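Local coordinates for aromatic-amino-acid:2-oxoglutarate transaminase (Candida albicans, PDB 6HND), which probably catalyses pyridoxal-phosphate-dependent transamination of aromatic amino acids, and perhaps of 2-aminoadipate, with 2-oxoglutarate as a partner, at residues Glu187-Ser192 with Ser486-Leu491; Pro207-Phe212 with Leu479-Asp484; Gly250-Gly255 with Asp281-Leu286; Asp429-Lys434 with Phe438-Ile443. All coordinates share one frame; numbering follows the deposited sequence.

Contact 1 of 4, residues Glu187-Ser192 with Ser486-Leu491; sequences EEFTFS and SNFFRL. With PLP (pyridoxal-5'-phosphate), chain E.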
# COMPACT_ATOMS: atom_id res chain seq x y z
N GLU B 187 17.33 -18.90 -2.44
CA GLU B 187 18.51 -18.86 -3.37
C GLU B 187 19.61 -18.01 -2.74
O GLU B 187 19.31 -16.90 -2.32
CB GLU B 187 18.07 -18.39 -4.76
CG GLU B 187 17.13 -19.37 -5.44
CD GLU B 187 16.27 -18.85 -6.56
OE1 GLU B 187 15.95 -17.64 -6.54
OE2 GLU B 187 15.83 -19.67 -7.41
N GLU B 188 20.83 -18.53 -2.68
CA GLU B 188 21.97 -17.97 -1.91
C GLU B 188 22.28 -16.55 -2.40
O GLU B 188 22.73 -15.78 -1.56
CB GLU B 188 23.22 -18.83 -2.00
CG GLU B 188 23.87 -18.91 -3.38
CD GLU B 188 25.18 -19.70 -3.37
OE1 GLU B 188 25.89 -19.64 -2.32
OE2 GLU B 188 25.50 -20.38 -4.41
N PHE B 189 22.07 -16.26 -3.69
CA PHE B 189 21.99 -14.87 -4.23
C PHE B 189 20.54 -14.64 -4.60
O PHE B 189 19.96 -15.51 -5.32
CB PHE B 189 22.93 -14.62 -5.42
CG PHE B 189 24.36 -14.96 -5.10
CD1 PHE B 189 25.18 -14.04 -4.47
CD2 PHE B 189 24.87 -16.22 -5.39
CE1 PHE B 189 26.48 -14.36 -4.13
CE2 PHE B 189 26.17 -16.54 -5.04
CZ PHE B 189 26.96 -15.62 -4.40
N THR B 190 19.97 -13.54 -4.10
CA THR B 190 18.51 -13.33 -4.17
C THR B 190 18.18 -11.83 -4.26
O THR B 190 19.11 -10.96 -4.24
CB THR B 190 17.84 -14.02 -2.97
OG1 THR B 190 16.43 -14.13 -3.20
CG2 THR B 190 18.04 -13.28 -1.67
N PHE B 191 16.89 -11.56 -4.39
CA PHE B 191 16.25 -10.25 -4.17
C PHE B 191 16.25 -9.99 -2.66
O PHE B 191 15.32 -10.42 -1.96
CB PHE B 191 14.88 -10.25 -4.85
CG PHE B 191 14.16 -8.93 -4.77
CD1 PHE B 191 14.68 -7.82 -5.39
CD2 PHE B 191 12.98 -8.81 -4.05
CE1 PHE B 191 14.02 -6.60 -5.29
CE2 PHE B 191 12.33 -7.59 -3.96
CZ PHE B 191 12.85 -6.49 -4.59
N SER B 192 17.31 -9.34 -2.20
CA SER B 192 17.61 -8.92 -0.80
C SER B 192 16.37 -8.46 -0.03
O SER B 192 16.20 -8.85 1.12
CB SER B 192 18.67 -7.83 -0.77
OG SER B 192 19.93 -8.39 -1.08
N SER B 486 31.01 -15.35 -4.90
CA SER B 486 30.65 -13.91 -4.85
C SER B 486 31.49 -13.13 -5.86
O SER B 486 31.32 -11.89 -5.90
CB SER B 486 30.84 -13.36 -3.47
OG SER B 486 29.84 -13.86 -2.62
N ASN B 487 32.30 -13.83 -6.65
CA ASN B 487 33.23 -13.21 -7.64
C ASN B 487 32.47 -12.77 -8.89
O ASN B 487 32.83 -13.16 -10.01
CB ASN B 487 34.40 -14.14 -7.98
CG ASN B 487 33.96 -15.47 -8.54
OD1 ASN B 487 32.96 -16.05 -8.08
ND2 ASN B 487 34.68 -15.94 -9.55
N PHE B 488 31.44 -11.94 -8.75
CA PHE B 488 30.69 -11.45 -9.94
C PHE B 488 30.05 -10.11 -9.63
O PHE B 488 29.78 -9.84 -8.47
CB PHE B 488 29.65 -12.46 -10.44
CG PHE B 488 28.47 -12.70 -9.54
CD1 PHE B 488 28.51 -13.68 -8.56
CD2 PHE B 488 27.29 -12.00 -9.71
CE1 PHE B 488 27.39 -13.94 -7.78
CE2 PHE B 488 26.19 -12.23 -8.90
CZ PHE B 488 26.24 -13.19 -7.93
N PHE B 489 29.79 -9.35 -10.68
CA PHE B 489 28.90 -8.17 -10.65
C PHE B 489 27.63 -8.50 -11.42
O PHE B 489 27.71 -9.19 -12.44
CB PHE B 489 29.61 -6.95 -11.24
CG PHE B 489 30.86 -6.56 -10.52
CD1 PHE B 489 30.81 -5.96 -9.27
CD2 PHE B 489 32.10 -6.76 -11.12
CE1 PHE B 489 31.97 -5.60 -8.61
CE2 PHE B 489 33.27 -6.43 -10.44
CZ PHE B 489 33.20 -5.85 -9.19
N ARG B 490 26.49 -8.02 -10.92
CA ARG B 490 25.21 -8.06 -11.66
C ARG B 490 25.17 -6.80 -12.52
O ARG B 490 25.38 -5.70 -11.95
CB ARG B 490 23.99 -8.07 -10.73
CG ARG B 490 22.66 -8.24 -11.47
CD ARG B 490 21.48 -7.95 -10.57
NE ARG B 490 21.32 -6.53 -10.38
CZ ARG B 490 20.40 -5.95 -9.64
NH1 ARG B 490 19.51 -6.69 -9.01
NH2 ARG B 490 20.37 -4.64 -9.54
N LEU B 491 24.83 -6.97 -13.79
CA LEU B 491 24.70 -5.86 -14.76
C LEU B 491 23.24 -5.77 -15.16
O LEU B 491 22.64 -6.84 -15.35
CB LEU B 491 25.56 -6.14 -15.98
CG LEU B 491 26.99 -6.60 -15.69
CD1 LEU B 491 27.69 -6.94 -16.99
CD2 LEU B 491 27.75 -5.52 -14.94
N1 PLP E . 11.56 -9.48 -7.18
C2 PLP E . 12.50 -9.42 -8.12
C2A PLP E . 13.22 -10.68 -8.43
C3 PLP E . 12.76 -8.20 -8.81
O3 PLP E . 13.73 -8.18 -9.77
C4 PLP E . 12.02 -7.04 -8.47
C4A PLP E . 12.23 -5.80 -9.26
C5 PLP E . 11.03 -7.15 -7.48
C6 PLP E . 10.86 -8.37 -6.87
C5A PLP E . 10.24 -5.97 -6.97
O4P PLP E . 9.19 -5.49 -7.84
P PLP E . 8.20 -4.31 -7.34
O1P PLP E . 7.98 -4.51 -5.85
O2P PLP E . 6.99 -4.53 -8.25
O3P PLP E . 8.91 -3.02 -7.62

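Contact 2 of 4, residues Pro207-Phe212 with Leu479-Asp484; sequences PVKINF and LEFSKD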
# COMPACT_ATOMS: atom_id res chain seq x y z
N PRO B 207 20.24 -20.53 2.95
CA PRO B 207 20.68 -20.34 1.58
C PRO B 207 20.75 -21.66 0.79
O PRO B 207 21.19 -22.64 1.33
CB PRO B 207 22.07 -19.72 1.76
CG PRO B 207 22.57 -20.35 3.04
CD PRO B 207 21.34 -20.42 3.92
N VAL B 208 20.31 -21.64 -0.45
CA VAL B 208 20.33 -22.80 -1.40
C VAL B 208 21.35 -22.45 -2.49
O VAL B 208 21.13 -21.44 -3.21
CB VAL B 208 18.92 -23.05 -1.99
CG1 VAL B 208 18.97 -23.94 -3.22
CG2 VAL B 208 17.95 -23.64 -0.97
N LYS B 209 22.42 -23.23 -2.61
CA LYS B 209 23.56 -22.94 -3.52
C LYS B 209 23.06 -22.83 -4.97
O LYS B 209 22.16 -23.55 -5.38
CB LYS B 209 24.66 -24.00 -3.45
CG LYS B 209 25.30 -24.19 -2.09
CD LYS B 209 26.60 -24.97 -2.11
CE LYS B 209 27.05 -25.41 -0.73
NZ LYS B 209 28.41 -26.01 -0.79
N ILE B 210 23.65 -21.89 -5.70
CA ILE B 210 23.41 -21.71 -7.15
C ILE B 210 24.59 -22.30 -7.89
O ILE B 210 25.73 -22.07 -7.48
CB ILE B 210 23.22 -20.22 -7.47
CG1 ILE B 210 21.80 -19.79 -7.09
CG2 ILE B 210 23.54 -19.95 -8.93
CD1 ILE B 210 21.63 -18.30 -7.09
N ASN B 211 24.30 -23.09 -8.92
CA ASN B 211 25.33 -23.62 -9.85
C ASN B 211 25.62 -22.50 -10.87
O ASN B 211 24.66 -22.01 -11.48
CB ASN B 211 24.81 -24.94 -10.42
CG ASN B 211 25.58 -25.41 -11.64
OD1 ASN B 211 26.76 -25.13 -11.77
ND2 ASN B 211 24.90 -26.11 -12.54
N PHE B 212 26.89 -22.14 -11.08
CA PHE B 212 27.35 -21.03 -11.96
C PHE B 212 27.91 -21.51 -13.30
O PHE B 212 28.40 -20.65 -14.05
CB PHE B 212 28.35 -20.17 -11.19
CG PHE B 212 27.69 -19.19 -10.25
CD1 PHE B 212 27.38 -19.55 -8.94
CD2 PHE B 212 27.32 -17.93 -10.70
CE1 PHE B 212 26.77 -18.64 -8.09
CE2 PHE B 212 26.68 -17.04 -9.86
CZ PHE B 212 26.40 -17.40 -8.56
N LEU B 479 26.68 -14.21 3.80
CA LEU B 479 27.92 -13.78 3.13
C LEU B 479 28.99 -14.87 3.27
O LEU B 479 29.58 -15.22 2.25
CB LEU B 479 28.36 -12.45 3.74
CG LEU B 479 29.52 -11.76 3.02
CD1 LEU B 479 29.35 -11.85 1.51
CD2 LEU B 479 29.65 -10.31 3.47
N GLU B 480 29.22 -15.40 4.48
CA GLU B 480 30.26 -16.44 4.72
C GLU B 480 29.95 -17.63 3.82
O GLU B 480 30.85 -18.15 3.13
CB GLU B 480 30.33 -16.85 6.19
CG GLU B 480 31.50 -16.22 6.94
CD GLU B 480 32.87 -16.58 6.37
OE1 GLU B 480 33.67 -15.65 6.17
OE2 GLU B 480 33.12 -17.79 6.09
N PHE B 481 28.69 -18.05 3.80
CA PHE B 481 28.27 -19.23 3.02
C PHE B 481 28.64 -19.06 1.55
O PHE B 481 29.14 -20.03 0.97
CB PHE B 481 26.76 -19.41 3.12
CG PHE B 481 26.24 -20.66 2.48
CD1 PHE B 481 26.30 -21.88 3.15
CD2 PHE B 481 25.66 -20.62 1.22
CE1 PHE B 481 25.79 -23.03 2.56
CE2 PHE B 481 25.12 -21.76 0.66
CZ PHE B 481 25.19 -22.97 1.32
N SER B 482 28.38 -17.89 0.96
CA SER B 482 28.41 -17.64 -0.50
C SER B 482 29.70 -16.94 -0.97
O SER B 482 29.85 -16.73 -2.17
CB SER B 482 27.18 -16.86 -0.85
OG SER B 482 26.04 -17.60 -0.46
N LYS B 483 30.60 -16.61 -0.06
CA LYS B 483 31.91 -15.92 -0.27
C LYS B 483 32.55 -16.40 -1.58
O LYS B 483 32.89 -15.54 -2.43
CB LYS B 483 32.85 -16.26 0.90
CG LYS B 483 33.61 -15.10 1.52
CD LYS B 483 34.87 -15.51 2.28
CE LYS B 483 34.65 -16.59 3.33
NZ LYS B 483 35.08 -17.92 2.85
N ASP B 484 32.75 -17.71 -1.70
CA ASP B 484 33.56 -18.32 -2.80
C ASP B 484 32.88 -18.16 -4.16
O ASP B 484 33.59 -18.28 -5.13
CB ASP B 484 33.85 -19.79 -2.55
CG ASP B 484 34.84 -20.01 -1.42
OD1 ASP B 484 35.68 -19.11 -1.18
OD2 ASP B 484 34.74 -21.09 -0.79

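Contact 3 of 4, residues Gly250-Gly255 with Asp281-Leu286; sequences GQNPTG and DPYGYL. With PLP (pyridoxal-5'-phosphate), chain E.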
# COMPACT_ATOMS: atom_id res chain seq x y z
N GLY B 250 14.84 -15.87 -15.11
CA GLY B 250 15.63 -14.62 -15.01
C GLY B 250 15.97 -14.32 -13.56
O GLY B 250 15.71 -13.21 -13.11
N GLN B 251 16.50 -15.32 -12.85
CA GLN B 251 16.86 -15.26 -11.42
C GLN B 251 17.54 -13.92 -11.15
O GLN B 251 18.42 -13.55 -11.90
CB GLN B 251 17.75 -16.46 -11.06
CG GLN B 251 17.74 -16.88 -9.58
CD GLN B 251 18.67 -16.07 -8.73
OE1 GLN B 251 19.65 -15.53 -9.23
NE2 GLN B 251 18.38 -15.99 -7.43
N ASN B 252 17.11 -13.20 -10.12
CA ASN B 252 17.79 -11.97 -9.64
C ASN B 252 18.70 -12.34 -8.47
O ASN B 252 18.19 -12.68 -7.41
CB ASN B 252 16.78 -10.90 -9.28
CG ASN B 252 17.45 -9.63 -8.83
OD1 ASN B 252 18.67 -9.59 -8.79
ND2 ASN B 252 16.66 -8.62 -8.48
N PRO B 253 20.04 -12.25 -8.56
CA PRO B 253 20.74 -11.58 -9.67
C PRO B 253 21.21 -12.37 -10.89
O PRO B 253 21.53 -11.75 -11.84
CB PRO B 253 22.02 -11.11 -8.96
CG PRO B 253 22.34 -12.26 -8.02
CD PRO B 253 20.98 -12.71 -7.52
N THR B 254 21.29 -13.69 -10.83
CA THR B 254 22.22 -14.50 -11.68
C THR B 254 21.76 -14.56 -13.14
O THR B 254 22.60 -14.89 -13.96
CB THR B 254 22.45 -15.91 -11.12
OG1 THR B 254 21.23 -16.64 -11.13
CG2 THR B 254 23.03 -15.87 -9.72
N GLY B 255 20.49 -14.30 -13.43
CA GLY B 255 19.91 -14.36 -14.80
C GLY B 255 19.52 -15.76 -15.23
O GLY B 255 19.00 -15.88 -16.33
N ASP B 281 8.09 -13.84 -10.40
CA ASP B 281 8.32 -13.75 -11.85
C ASP B 281 8.00 -12.34 -12.35
O ASP B 281 7.05 -12.13 -13.09
CB ASP B 281 7.50 -14.80 -12.61
CG ASP B 281 8.01 -14.98 -14.03
OD1 ASP B 281 9.26 -15.03 -14.18
OD2 ASP B 281 7.17 -15.01 -14.98
N PRO B 282 8.82 -11.32 -12.01
CA PRO B 282 8.63 -9.97 -12.53
C PRO B 282 8.96 -9.73 -14.02
O PRO B 282 8.40 -8.80 -14.57
CB PRO B 282 9.53 -9.13 -11.62
CG PRO B 282 10.61 -10.10 -11.20
CD PRO B 282 9.93 -11.44 -11.06
N TYR B 283 9.76 -10.57 -14.68
CA TYR B 283 10.14 -10.34 -16.11
C TYR B 283 10.36 -11.65 -16.88
O TYR B 283 11.07 -11.60 -17.91
CB TYR B 283 11.41 -9.47 -16.19
CG TYR B 283 12.32 -9.69 -15.02
CD1 TYR B 283 12.66 -10.98 -14.67
CD2 TYR B 283 12.76 -8.65 -14.22
CE1 TYR B 283 13.43 -11.23 -13.56
CE2 TYR B 283 13.51 -8.89 -13.08
CZ TYR B 283 13.83 -10.19 -12.75
OH TYR B 283 14.60 -10.51 -11.66
N GLY B 284 9.73 -12.75 -16.45
CA GLY B 284 9.79 -14.05 -17.12
C GLY B 284 9.11 -14.00 -18.47
O GLY B 284 9.27 -14.95 -19.26
N TYR B 285 8.34 -12.95 -18.74
CA TYR B 285 7.67 -12.76 -20.05
C TYR B 285 8.70 -12.21 -21.04
O TYR B 285 8.51 -12.41 -22.25
CB TYR B 285 6.43 -11.88 -19.96
CG TYR B 285 5.36 -12.46 -19.08
CD1 TYR B 285 4.65 -13.56 -19.50
CD2 TYR B 285 5.05 -11.93 -17.84
CE1 TYR B 285 3.66 -14.13 -18.72
CE2 TYR B 285 4.06 -12.49 -17.05
CZ TYR B 285 3.37 -13.61 -17.49
OH TYR B 285 2.41 -14.22 -16.75
N LEU B 286 9.77 -11.57 -20.55
CA LEU B 286 10.85 -11.01 -21.40
C LEU B 286 11.86 -12.12 -21.71
O LEU B 286 12.93 -12.13 -21.12
CB LEU B 286 11.48 -9.82 -20.67
CG LEU B 286 10.48 -8.74 -20.26
CD1 LEU B 286 11.16 -7.68 -19.41
CD2 LEU B 286 9.79 -8.11 -21.48
N1 PLP E . 11.56 -9.48 -7.18
C2 PLP E . 12.50 -9.42 -8.12
C2A PLP E . 13.22 -10.68 -8.43
C3 PLP E . 12.76 -8.20 -8.81
O3 PLP E . 13.73 -8.18 -9.77
C4 PLP E . 12.02 -7.04 -8.47
C4A PLP E . 12.23 -5.80 -9.26
C5 PLP E . 11.03 -7.15 -7.48
C6 PLP E . 10.86 -8.37 -6.87
C5A PLP E . 10.24 -5.97 -6.97
O4P PLP E . 9.19 -5.49 -7.84
P PLP E . 8.20 -4.31 -7.34
O1P PLP E . 7.98 -4.51 -5.85
O2P PLP E . 6.99 -4.53 -8.25
O3P PLP E . 8.91 -3.02 -7.62

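Contact 4 of 4, residues Asp429-Lys434 with Phe438-Ile443; sequences DVIDPK and FVTFKI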
# COMPACT_ATOMS: atom_id res chain seq x y z
N ASP B 429 34.04 -13.25 -17.68
CA ASP B 429 33.13 -14.08 -18.49
C ASP B 429 31.73 -13.57 -18.19
O ASP B 429 31.60 -12.75 -17.25
CB ASP B 429 33.26 -15.57 -18.17
CG ASP B 429 32.82 -16.49 -19.31
OD1 ASP B 429 32.19 -16.00 -20.25
OD2 ASP B 429 33.12 -17.68 -19.23
N VAL B 430 30.76 -14.03 -18.97
CA VAL B 430 29.34 -13.62 -18.87
C VAL B 430 28.50 -14.88 -18.98
O VAL B 430 28.81 -15.71 -19.86
CB VAL B 430 28.96 -12.63 -19.97
CG1 VAL B 430 28.20 -11.47 -19.39
CG2 VAL B 430 30.18 -12.12 -20.71
N ILE B 431 27.51 -15.03 -18.11
CA ILE B 431 26.34 -15.93 -18.33
C ILE B 431 25.39 -15.22 -19.31
O ILE B 431 25.03 -14.07 -19.02
CB ILE B 431 25.63 -16.28 -17.02
CG1 ILE B 431 26.61 -16.72 -15.93
CG2 ILE B 431 24.56 -17.33 -17.29
CD1 ILE B 431 27.50 -17.89 -16.33
N ASP B 432 25.01 -15.90 -20.39
CA ASP B 432 23.92 -15.52 -21.32
C ASP B 432 22.57 -15.76 -20.62
O ASP B 432 22.15 -16.90 -20.46
CB ASP B 432 24.05 -16.29 -22.63
CG ASP B 432 23.28 -15.68 -23.80
OD1 ASP B 432 22.74 -14.56 -23.64
OD2 ASP B 432 23.20 -16.34 -24.85
N PRO B 433 21.86 -14.69 -20.17
CA PRO B 433 20.54 -14.85 -19.56
C PRO B 433 19.47 -15.23 -20.59
O PRO B 433 19.54 -14.74 -21.70
CB PRO B 433 20.22 -13.46 -19.02
CG PRO B 433 20.94 -12.54 -20.02
CD PRO B 433 22.23 -13.28 -20.30
N LYS B 434 18.52 -16.07 -20.19
CA LYS B 434 17.42 -16.58 -21.04
C LYS B 434 16.19 -15.70 -20.88
O LYS B 434 15.27 -15.83 -21.72
CB LYS B 434 17.08 -18.03 -20.68
CG LYS B 434 18.21 -19.02 -20.95
CD LYS B 434 17.72 -20.41 -21.21
CE LYS B 434 18.49 -21.50 -20.48
NZ LYS B 434 19.93 -21.19 -20.31
N PHE B 438 18.95 -8.77 -16.35
CA PHE B 438 20.20 -8.92 -15.56
C PHE B 438 21.20 -9.86 -16.26
O PHE B 438 20.81 -10.87 -16.87
CB PHE B 438 19.91 -9.38 -14.12
CG PHE B 438 19.06 -8.41 -13.32
CD1 PHE B 438 19.41 -7.08 -13.22
CD2 PHE B 438 17.93 -8.85 -12.65
CE1 PHE B 438 18.62 -6.20 -12.50
CE2 PHE B 438 17.14 -7.97 -11.95
CZ PHE B 438 17.48 -6.64 -11.88
N VAL B 439 22.49 -9.51 -16.16
CA VAL B 439 23.66 -10.31 -16.61
C VAL B 439 24.57 -10.59 -15.43
O VAL B 439 25.00 -9.61 -14.77
CB VAL B 439 24.44 -9.60 -17.71
CG1 VAL B 439 25.64 -10.43 -18.13
CG2 VAL B 439 23.57 -9.30 -18.92
N THR B 440 24.90 -11.86 -15.17
CA THR B 440 26.04 -12.24 -14.31
C THR B 440 27.35 -12.01 -15.07
O THR B 440 27.59 -12.63 -16.16
CB THR B 440 25.97 -13.68 -13.78
OG1 THR B 440 24.80 -13.80 -12.98
CG2 THR B 440 27.17 -14.04 -12.93
N PHE B 441 28.19 -11.15 -14.49
CA PHE B 441 29.52 -10.77 -15.02
C PHE B 441 30.55 -11.32 -14.04
O PHE B 441 30.71 -10.74 -12.95
CB PHE B 441 29.61 -9.25 -15.17
CG PHE B 441 30.86 -8.73 -15.81
CD1 PHE B 441 31.07 -8.85 -17.17
CD2 PHE B 441 31.81 -8.05 -15.06
CE1 PHE B 441 32.21 -8.33 -17.76
CE2 PHE B 441 32.96 -7.55 -15.64
CZ PHE B 441 33.14 -7.66 -17.00
N LYS B 442 31.18 -12.41 -14.44
CA LYS B 442 32.15 -13.17 -13.62
C LYS B 442 33.53 -12.53 -13.72
O LYS B 442 33.92 -12.05 -14.80
CB LYS B 442 32.15 -14.63 -14.07
CG LYS B 442 30.87 -15.39 -13.70
CD LYS B 442 31.01 -16.89 -13.74
CE LYS B 442 30.63 -17.45 -15.10
NZ LYS B 442 30.29 -18.89 -15.01
N ILE B 443 34.22 -12.49 -12.59
CA ILE B 443 35.62 -12.04 -12.45
C ILE B 443 36.44 -13.28 -12.10
O ILE B 443 36.24 -13.81 -10.97
CB ILE B 443 35.71 -10.97 -11.34
CG1 ILE B 443 34.66 -9.87 -11.49
CG2 ILE B 443 37.13 -10.43 -11.27
CD1 ILE B 443 34.62 -9.19 -12.85
O HOH W 1 23.42 -13.63 -16.71

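Contact 1 of 4, residues Glu187-Ser192 with Ser486-Leu491
The ring of Phe189 takes the edge of Phe488 on one face, with CE1 of Phe488 lying 3.7 Å above the ring plane over its centre, while the hydroxyl of Ser486 sits at the rim of the same ring, near its plane. The two rings form a T-shaped (edge-to-face) pair: centroids 4.9 Å apart, planes at 75°, with CZ of Phe488 coming to 3.7 Å from CD1 of Phe189. The side chains reach each other from opposite directions. Phe488 has its CG lodged between the backbone N and the carbonyl carbon (chi1 68°), a setting that directs the ring toward Phe189, where CE1 and CZ lead. Ser486 OG stands 3.7 Å from Phe189 CE1, a van der Waals approach to a C-H rim; its polar partner is the carbonyl O of Ser482.

In this pyridoxal-phosphate-dependent aminotransferase fold the pair joins the loop after strand 183-187 of the large mixed sheet to strand 488-492 of the small antiparallel sheet. Both rings are buried, and Pro253 and Thr476 add further packing against Phe189.

Two residues along the loop, Phe191 lays a face over the pyridine ring of pyridoxal phosphate. Its CE2 lies 3.4 Å from C6 of the cofactor, and the cofactor atom is displaced toward the rim of the phenyl ring. Phe191 CG is anti to the backbone N (chi1 -177°), which carries the ring out to the cofactor, while the loop is tied to the cofactor-side loop 250-255 through a hydrogen bond from Gln251 NE2 to the carbonyl O of Phe189.

Contact 2 of 4, residues Pro207-Phe212 with Leu479-Asp484
Phe481 turns one ring face to Pro207, and its far end lies against the aliphatic chain of Lys209. The contact sets the short helix 479-482 against the end of strand 204-208, an outermost strand, within this chain, of the large mixed sheet in the pyridoxal-phosphate-dependent aminotransferase fold.

The proline meets the ring by a CH-pi contact. Its CG stands 3.7 Å from the ring centroid and only 14° off the normal, so CG sits over the middle of the face. CB of the proline follows toward one side of the ring, 3.7 Å from Phe481 CD2. Phe481 has CG anti to its backbone N (chi1 -174°), and this carries the ring from the helix across to the strand.

Lys209 runs at about a right angle to the phenylalanine side chain. Its chain is extended beyond CG and passes the ring's outer end with two methylenes: CG is 3.6 Å from Phe481 CZ, and CE is 3.7 Å from the same atom. The apolar part of the lysine is thus used for packing, on the partly exposed border of the contact.

Polar ties lie beside the ring, through Glu188, which Phe481 also touches: OE2 of Glu188 accepts from the backbone N of Ile210, and its OE1 pairs with Ser482 OG. Within the ring's own neighbourhood, Ser482 OG lies at the edge of the Phe481 ring, in its plane.

Contact 3 of 4, residues Gly250-Gly255 with Asp281-Leu286
The phenolic oxygen O3 of pyridoxal phosphate is gripped by side chains of two loops, by Tyr283 OH at 3.1 Å and by Asn252 ND2 at 3.2 Å. The amide bond is bent, with an N-H...O angle of 145°, and between Tyr283 OH and the cofactor O3 the geometry fits a proton on either oxygen. The two side chains cross at about a right angle, their amide and ring planes 57° apart, and they touch directly where Asn252 CB lies 3.3 Å from Tyr283 OH. Asn252 CG is anti to the backbone N (chi1 -179°), which carries the amide toward the cofactor; the bonds of ND2 to O3 and of OD1 to Arg490 NH1 distinguish its two ends, so both are fixed and the flip is settled.

Gly250, whose phi is positive, meets the tyrosine ring through its carbonyl. That O lies 3.1 Å from Tyr283 CE1, while the pairing of the tyrosine hydroxyl with the same oxygen is long and weak and competes with O3.

Behind Asn252 the loop turns through a cis peptide bond before Pro253 and is braced by Gln251, whose OE1 receives both Thr254 OG1, at 2.7 Å, and Thr254 N, at 2.9 Å. On the other segment Pro282 CG approaches the cofactor at 3.7 Å from C2.

Two polar contacts to O3 from different loops would probably stabilise negative charge on that oxygen, as in related aminotransferases, and the link from Asn252 to Arg490 probably orients the amide for this role.

Contact 4 of 4, residues Asp429-Lys434 with Phe438-Ile443
Asp429 and Lys442 form an antiparallel hydrogen-bonded pair through two backbone bonds: Lys442 N to Asp429 O at 2.9 Å, and Asp429 N to Lys442 O at 3.1 Å. A third bond joins Ile431 N to Thr440 O at 3.1 Å, in the carbonyl plane, and the same oxygen also receives a CA-H...O contact from Val430. Beyond it the two chain segments separate, and a water bridges the gap, donating to Ile431 O and accepting from Thr440 N, both at 2.8 Å. Asp429 also folds its carboxylate back, OD1 accepting from Val430 N.

On the face that carries Asp429 and Lys442, Ile431 and Thr440 lie side by side and point the same way, with Ile431 CG1 3.8 Å from Thr440 CB. The Lys442 chain, bent at chi3 (-91°), crosses the end of Ile431 obliquely, Lys442 CE lying a tight 3.4 Å from Ile431 CD1. Its NZ is bonded to the carbonyl O of Phe212, and Thr440 OG1 to that of Thr254.

Val430 and Phe441, a non-hydrogen-bonded pair, occupy the other face, where helices 392-418 and 499-518 pack. Past the bridges Pro433 CB rests 3.4 Å from Phe438 O.

This is a beta hairpin, strands 428-430 and 438-443, at the edge of the small antiparallel sheet; its inner strand begins at Phe438, which touches the pyridoxal phosphate.

Along the chain contacts 3 and 4 follow one another, and both fall within the long spans that contacts 1 and 2 close. Contacts 1 and 2 are neighbours, their centres about 9 Å apart, and Glu188 bonds to Ile210 and Ser482 between them. Contacts 1 and 4 share the small antiparallel sheet, in which strands 488-492 and 438-443 are paired. Contact 3, about 13 Å from the centres of both, lies at the cofactor, and Arg490 and Thr440 bond to its loop 250-255. Contact 2 is the farthest from it, at about 19 Å. Together they tie the large mixed sheet and its cofactor-bearing loops to the small sheet.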